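Local structure of 3'-5' exonuclease crn-4 (Caenorhabditis elegans, 5DK5) at residues A48-V51 against P52-K55; D93-D96 against V97-Q101. The protein degrades RNA and DNA as a metal-dependent 3'-5' exonuclease of the DEDDh type and takes part in apoptotic DNA degradation. One frame throughout, in Å; residues are numbered along the deposited sequence.

Interaction 1: residues A48-V51 against P52-K55; sequences AYDV and PNDK
Asp50 ends a strand and reaches across the turn to Asn53 and Lys55. Its CB lies 3.5 Å from Lys55 O, beside the backbone pairing of the two strands. CG, anti to the backbone N (chi1 -173°), is thereby swung over the turn and comes 3.7 Å from Asn53 CB. At the tip, OD1 accepts a hydrogen bond from Asn53 N at 2.9 Å; the donor arrives from above the carboxylate plane, 39° out of it. OD2 lies beside the Asn53 amide, whose CG is 3.9 Å from Asp50 OD2. A short acidic side chain suits this place, because it can serve an amide of its own turn.

Asp50 and Lys55 form an antiparallel hydrogen-bonded pair, with Asp50 N to Lys55 O at 2.9 Å and Lys55 N to Asp50 O at 3.1 Å. Between them Pro52 contributes the fixed phi that the bend needs, while Asp54 takes a left-handed backbone conformation. Asp54 and Lys55 together face Asp50, as in a G1 beta bulge. A weak bond from Asp54 N to Val51 O spans the bend.

Tyr49 works from the other side of the strand. Its OH is modelled as giving Asp54 OD1 a hydrogen bond of 2.4 Å, doubtfully short; that oxygen lies at the ring edge and in its plane, with ring and carboxylate planes 80° apart. Tyr49 also rests on Leu202 and Ile206 of helix 191-207. The Asp50 carboxylate thus accepts a hydrogen bond from an uncharged donor, which would probably favour its ionised form; the same may hold, less surely, for Asp54.

Interaction 2: residues D93-D96 against V97-Q101; sequences DTFD and VVYEQ
The ring of Phe95 carries the CB of Tyr99 over one face, in a CH-pi contact 4.2 Å from Tyr99 CB to the Phe95 ring centroid. That carbon sits toward the rim, nearest to Phe95 CE2. The Tyr99 ring has slid well past: the planes are only 21° apart, but the centroids are 5.8 Å from each other and the rings barely overlap. In both residues CG stands anti to the backbone N (chi1 -180° and 179°), which sends the two rings off the helix in similar directions, one turn apart. Gln133 and Met134 of helix 124-136 also touch Phe95, and Met134 touches Tyr99; broad aromatic groups suit such a seam between helices.

The polar flank differs. Asp93 lays CB and CG against Val97 CG1, with Asp93 CB 3.8 Å from that methyl, a small apolar contact made by the methylene of the acid. The Asp93 carboxylate is joined to Gln101 through one water, which donates to Asp93 OD2 at 2.6 Å and to Gln101 OE1 at 2.7 Å.

Thr94 occupies the N-cap position, yet its side chain makes no capping bond; its OG1 turns to Asp96 OD1 instead, in a bond modelled doubtfully short. Thr94 O receives Val98 N at 3.2 Å, and Phe95 O receives Tyr99 N at 2.7 Å, opening the helical bonding. Acidic Asp96 in this first turn would probably interact favourably with the helix dipole. Val98 meets Phe44 and Phe62 on the sheet, so the arrangement is that of the first turns of an amphipathic helix packed against the beta-sheet of an RNase H-like exonuclease domain.

Overall arrangement
Interaction 1 comes first along the chain and interaction 2 follows, both within the exonuclease domain. Their centres lie 27 Å apart and their nearest atoms about 14 Å apart, without touching. The link between them is the hairpin of strands 41-50 and 55-65: residues 48-55 form its turn, whereas helix 95-109 of interaction 2 rests on Val41, Phe44, Phe62 and Lys64, toward the other end. Interaction 1 meets helix 191-207, which carries the magnesium ligand Asp194, but its turn is far from the metal site. The helix-covered end is nearer: the Phe95 side chain is about 11 Å from that of Glu27, which with Asp25 binds magnesium from strand 20-28, next to the hairpin.

Interaction 1: residues A48-V51 against P52-K55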
ATOM      1  N   ALA B  48      28.109   4.967 -13.785  1.00 30.47           N
ATOM      2  CA  ALA B  48      28.707   5.823 -14.800  1.00 31.27           C
ATOM      3  C   ALA B  48      29.426   5.003 -15.867  1.00 32.52           C
ATOM      4  O   ALA B  48      30.027   3.971 -15.570  1.00 33.03           O
ATOM      5  CB  ALA B  48      29.666   6.805 -14.154  1.00 31.47           C
ATOM      6  N   TYR B  49      29.348   5.469 -17.109  1.00 35.25           N
ATOM      7  CA  TYR B  49      30.074   4.858 -18.218  1.00 36.95           C
ATOM      8  C   TYR B  49      30.985   5.881 -18.883  1.00 37.60           C
ATOM      9  O   TYR B  49      30.535   6.942 -19.313  1.00 35.01           O
ATOM     10  CB  TYR B  49      29.106   4.269 -19.243  1.00 39.67           C
ATOM     11  CG  TYR B  49      29.788   3.747 -20.486  1.00 44.98           C
ATOM     12  CD1 TYR B  49      30.521   2.567 -20.456  1.00 47.71           C
ATOM     13  CD2 TYR B  49      29.697   4.429 -21.690  1.00 48.17           C
ATOM     14  CE1 TYR B  49      31.147   2.086 -21.591  1.00 38.31           C
ATOM     15  CE2 TYR B  49      30.317   3.954 -22.829  1.00 51.13           C
ATOM     16  CZ  TYR B  49      31.040   2.783 -22.773  1.00 52.32           C
ATOM     17  OH  TYR B  49      31.658   2.307 -23.902  1.00 53.92           O
ATOM     18  N   ASP B  50      32.271   5.549 -18.954  1.00 36.36           N
ATOM     19  CA  ASP B  50      33.267   6.413 -19.574  1.00 43.36           C
ATOM     20  C   ASP B  50      33.293   6.148 -21.077  1.00 45.55           C
ATOM     21  O   ASP B  50      33.748   5.094 -21.521  1.00 46.28           O
ATOM     22  CB  ASP B  50      34.641   6.167 -18.942  1.00 45.79           C
ATOM     23  CG  ASP B  50      35.696   7.158 -19.409  1.00 48.21           C
ATOM     24  OD1 ASP B  50      35.825   7.378 -20.629  1.00 48.10           O
ATOM     25  OD2 ASP B  50      36.407   7.716 -18.548  1.00 48.40           O
ATOM     26  N   VAL B  51      32.800   7.106 -21.856  1.00 38.35           N
ATOM     27  CA  VAL B  51      32.635   6.900 -23.292  1.00 39.28           C
ATOM     28  C   VAL B  51      33.974   6.867 -24.037  1.00 45.93           C
ATOM     29  O   VAL B  51      34.225   5.926 -24.786  1.00 45.56           O
ATOM     30  CB  VAL B  51      31.719   7.983 -23.915  1.00 38.86           C
ATOM     31  CG1 VAL B  51      31.676   7.852 -25.438  1.00 40.01           C
ATOM     32  CG2 VAL B  51      30.320   7.886 -23.333  1.00 37.46           C
ATOM     33  N   PRO B  52      34.834   7.884 -23.845  1.00 47.57           N
ATOM     34  CA  PRO B  52      36.109   7.844 -24.576  1.00 49.93           C
ATOM     35  C   PRO B  52      36.965   6.620 -24.258  1.00 48.13           C
ATOM     36  O   PRO B  52      37.546   6.030 -25.168  1.00 48.00           O
ATOM     37  CB  PRO B  52      36.821   9.119 -24.114  1.00 50.98           C
ATOM     38  CG  PRO B  52      35.745  10.016 -23.657  1.00 50.23           C
ATOM     39  CD  PRO B  52      34.699   9.132 -23.070  1.00 47.99           C
ATOM     40  N   ASN B  53      37.033   6.247 -22.983  1.00 55.32           N
ATOM     41  CA  ASN B  53      37.879   5.139 -22.553  1.00 55.73           C
ATOM     42  C   ASN B  53      37.156   3.797 -22.570  1.00 53.83           C
ATOM     43  O   ASN B  53      37.758   2.761 -22.285  1.00 52.40           O
ATOM     44  CB  ASN B  53      38.421   5.412 -21.150  1.00 56.76           C
ATOM     45  CG  ASN B  53      39.241   6.685 -21.082  1.00 58.96           C
ATOM     46  OD1 ASN B  53      38.763   7.720 -20.618  1.00 59.67           O
ATOM     47  ND2 ASN B  53      40.480   6.617 -21.555  1.00 60.22           N
ATOM     48  N   ASP B  54      35.869   3.821 -22.905  1.00 54.26           N
ATOM     49  CA  ASP B  54      35.075   2.600 -23.011  1.00 55.36           C
ATOM     50  C   ASP B  54      35.176   1.769 -21.733  1.00 58.12           C
ATOM     51  O   ASP B  54      35.605   0.615 -21.765  1.00 60.87           O
ATOM     52  CB  ASP B  54      35.532   1.776 -24.219  1.00 56.08           C
ATOM     53  CG  ASP B  54      34.626   0.592 -24.498  1.00 56.78           C
ATOM     54  OD1 ASP B  54      33.406   0.704 -24.256  1.00 55.72           O
ATOM     55  OD2 ASP B  54      35.133  -0.455 -24.956  1.00 58.64           O
ATOM     56  N   LYS B  55      34.790   2.366 -20.609  1.00 49.65           N
ATOM     57  CA  LYS B  55      34.936   1.717 -19.310  1.00 52.82           C
ATOM     58  C   LYS B  55      33.713   1.921 -18.421  1.00 47.14           C
ATOM     59  O   LYS B  55      33.351   3.049 -18.095  1.00 37.39           O
ATOM     60  CB  LYS B  55      36.186   2.244 -18.598  1.00 59.89           C
ATOM     61  CG  LYS B  55      36.449   1.625 -17.229  1.00 65.65           C
ATOM     62  CD  LYS B  55      36.630   0.118 -17.314  1.00 71.15           C
ATOM     63  CE  LYS B  55      36.868  -0.490 -15.947  1.00 73.95           C
ATOM     64  NZ  LYS B  55      36.950  -1.973 -16.018  1.00 76.31           N
TER

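Interaction 2: residues D93-D96 against V97-Q101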
ATOM      1  N   ASP B  93      15.813   7.615   3.685  1.00 22.87           N
ATOM      2  CA  ASP B  93      15.349   8.997   3.643  1.00 23.43           C
ATOM      3  C   ASP B  93      14.248   9.139   2.596  1.00 21.94           C
ATOM      4  O   ASP B  93      14.133   8.311   1.692  1.00 20.25           O
ATOM      5  CB  ASP B  93      16.502   9.953   3.332  1.00 28.28           C
ATOM      6  CG  ASP B  93      17.531  10.017   4.447  1.00 31.79           C
ATOM      7  OD1 ASP B  93      17.202  10.545   5.529  1.00 33.78           O
ATOM      8  OD2 ASP B  93      18.675   9.556   4.237  1.00 32.05           O
ATOM      9  N   THR B  94      13.435  10.184   2.724  1.00 20.51           N
ATOM     10  CA  THR B  94      12.423  10.487   1.719  1.00 20.63           C
ATOM     11  C   THR B  94      13.095  11.004   0.452  1.00 19.46           C
ATOM     12  O   THR B  94      14.268  11.376   0.476  1.00 21.35           O
ATOM     13  CB  THR B  94      11.411  11.524   2.225  1.00 24.55           C
ATOM     14  OG1 THR B  94      12.107  12.687   2.688  1.00 29.15           O
ATOM     15  CG2 THR B  94      10.585  10.943   3.359  1.00 16.63           C
ATOM     16  N   PHE B  95      12.345  11.034  -0.646  1.00 18.83           N
ATOM     17  CA  PHE B  95      12.912  11.328  -1.961  1.00 21.74           C
ATOM     18  C   PHE B  95      13.597  12.690  -2.044  1.00 21.79           C
ATOM     19  O   PHE B  95      14.605  12.838  -2.737  1.00 19.95           O
ATOM     20  CB  PHE B  95      11.825  11.252  -3.034  1.00 21.67           C
ATOM     21  CG  PHE B  95      12.332  11.536  -4.421  1.00 22.47           C
ATOM     22  CD1 PHE B  95      12.976  10.552  -5.151  1.00 22.29           C
ATOM     23  CD2 PHE B  95      12.170  12.788  -4.991  1.00 21.90           C
ATOM     24  CE1 PHE B  95      13.444  10.810  -6.422  1.00 19.76           C
ATOM     25  CE2 PHE B  95      12.637  13.052  -6.261  1.00 22.41           C
ATOM     26  CZ  PHE B  95      13.275  12.061  -6.978  1.00 20.14           C
ATOM     27  N   ASP B  96      13.050  13.684  -1.352  1.00 25.15           N
ATOM     28  CA  ASP B  96      13.603  15.032  -1.409  1.00 28.00           C
ATOM     29  C   ASP B  96      15.035  15.063  -0.878  1.00 28.79           C
ATOM     30  O   ASP B  96      15.887  15.773  -1.413  1.00 28.78           O
ATOM     31  CB  ASP B  96      12.725  16.010  -0.624  1.00 29.80           C
ATOM     32  CG  ASP B  96      12.466  15.557   0.799  1.00 31.79           C
ATOM     33  OD1 ASP B  96      12.237  14.347   1.012  1.00 32.87           O
ATOM     34  OD2 ASP B  96      12.489  16.418   1.704  1.00 31.97           O
ATOM     35  N   VAL B  97      15.299  14.283   0.164  1.00 25.71           N
ATOM     36  CA  VAL B  97      16.637  14.204   0.736  1.00 26.19           C
ATOM     37  C   VAL B  97      17.581  13.457  -0.202  1.00 27.53           C
ATOM     38  O   VAL B  97      18.694  13.910  -0.466  1.00 29.19           O
ATOM     39  CB  VAL B  97      16.620  13.499   2.102  1.00 28.58           C
ATOM     40  CG1 VAL B  97      18.034  13.375   2.673  1.00 28.38           C
ATOM     41  CG2 VAL B  97      15.720  14.250   3.069  1.00 29.96           C
ATOM     42  N   VAL B  98      17.129  12.312  -0.699  1.00 24.43           N
ATOM     43  CA  VAL B  98      17.946  11.485  -1.576  1.00 23.45           C
ATOM     44  C   VAL B  98      18.240  12.204  -2.888  1.00 21.90           C
ATOM     45  O   VAL B  98      19.333  12.081  -3.438  1.00 22.59           O
ATOM     46  CB  VAL B  98      17.260  10.142  -1.871  1.00 22.15           C
ATOM     47  CG1 VAL B  98      18.037   9.347  -2.912  1.00 20.69           C
ATOM     48  CG2 VAL B  98      17.123   9.337  -0.587  1.00 21.41           C
ATOM     49  N   TYR B  99      17.259  12.950  -3.389  1.00 21.97           N
ATOM     50  CA  TYR B  99      17.450  13.717  -4.613  1.00 23.58           C
ATOM     51  C   TYR B  99      18.477  14.822  -4.398  1.00 26.52           C
ATOM     52  O   TYR B  99      19.254  15.140  -5.296  1.00 22.60           O
ATOM     53  CB  TYR B  99      16.133  14.321  -5.100  1.00 24.61           C
ATOM     54  CG  TYR B  99      16.295  15.154  -6.353  1.00 24.88           C
ATOM     55  CD1 TYR B  99      16.500  14.554  -7.588  1.00 25.32           C
ATOM     56  CD2 TYR B  99      16.255  16.542  -6.300  1.00 26.72           C
ATOM     57  CE1 TYR B  99      16.660  15.313  -8.734  1.00 27.87           C
ATOM     58  CE2 TYR B  99      16.408  17.307  -7.441  1.00 26.70           C
ATOM     59  CZ  TYR B  99      16.610  16.687  -8.654  1.00 28.38           C
ATOM     60  OH  TYR B  99      16.763  17.447  -9.791  1.00 32.49           O
ATOM     61  N   GLU B 100      18.475  15.406  -3.204  1.00 27.86           N
ATOM     62  CA  GLU B 100      19.450  16.433  -2.861  1.00 28.64           C
ATOM     63  C   GLU B 100      20.853  15.834  -2.802  1.00 27.27           C
ATOM     64  O   GLU B 100      21.822  16.457  -3.236  1.00 25.36           O
ATOM     65  CB  GLU B 100      19.083  17.089  -1.528  1.00 29.57           C
ATOM     66  CG  GLU B 100      20.101  18.090  -1.010  1.00 33.02           C
ATOM     67  CD  GLU B 100      20.377  19.216  -1.990  1.00 40.05           C
ATOM     68  OE1 GLU B 100      19.459  19.588  -2.754  1.00 43.85           O
ATOM     69  OE2 GLU B 100      21.515  19.729  -1.998  1.00 41.17           O
ATOM     70  N   GLN B 101      20.955  14.621  -2.268  1.00 30.06           N
ATOM     71  CA  GLN B 101      22.229  13.913  -2.217  1.00 29.50           C
ATOM     72  C   GLN B 101      22.691  13.560  -3.628  1.00 29.35           C
ATOM     73  O   GLN B 101      23.888  13.540  -3.918  1.00 28.66           O
ATOM     74  CB  GLN B 101      22.107  12.648  -1.365  1.00 29.83           C
ATOM     75  CG  GLN B 101      21.873  12.919   0.117  1.00 34.00           C
ATOM     76  CD  GLN B 101      21.516  11.668   0.899  1.00 37.53           C
ATOM     77  OE1 GLN B 101      20.979  10.706   0.351  1.00 38.30           O
ATOM     78  NE2 GLN B 101      21.815  11.676   2.192  1.00 39.93           N
TER
HETATM   79  O   HOH W   1      19.953   8.869   2.041  1.00 35.10           O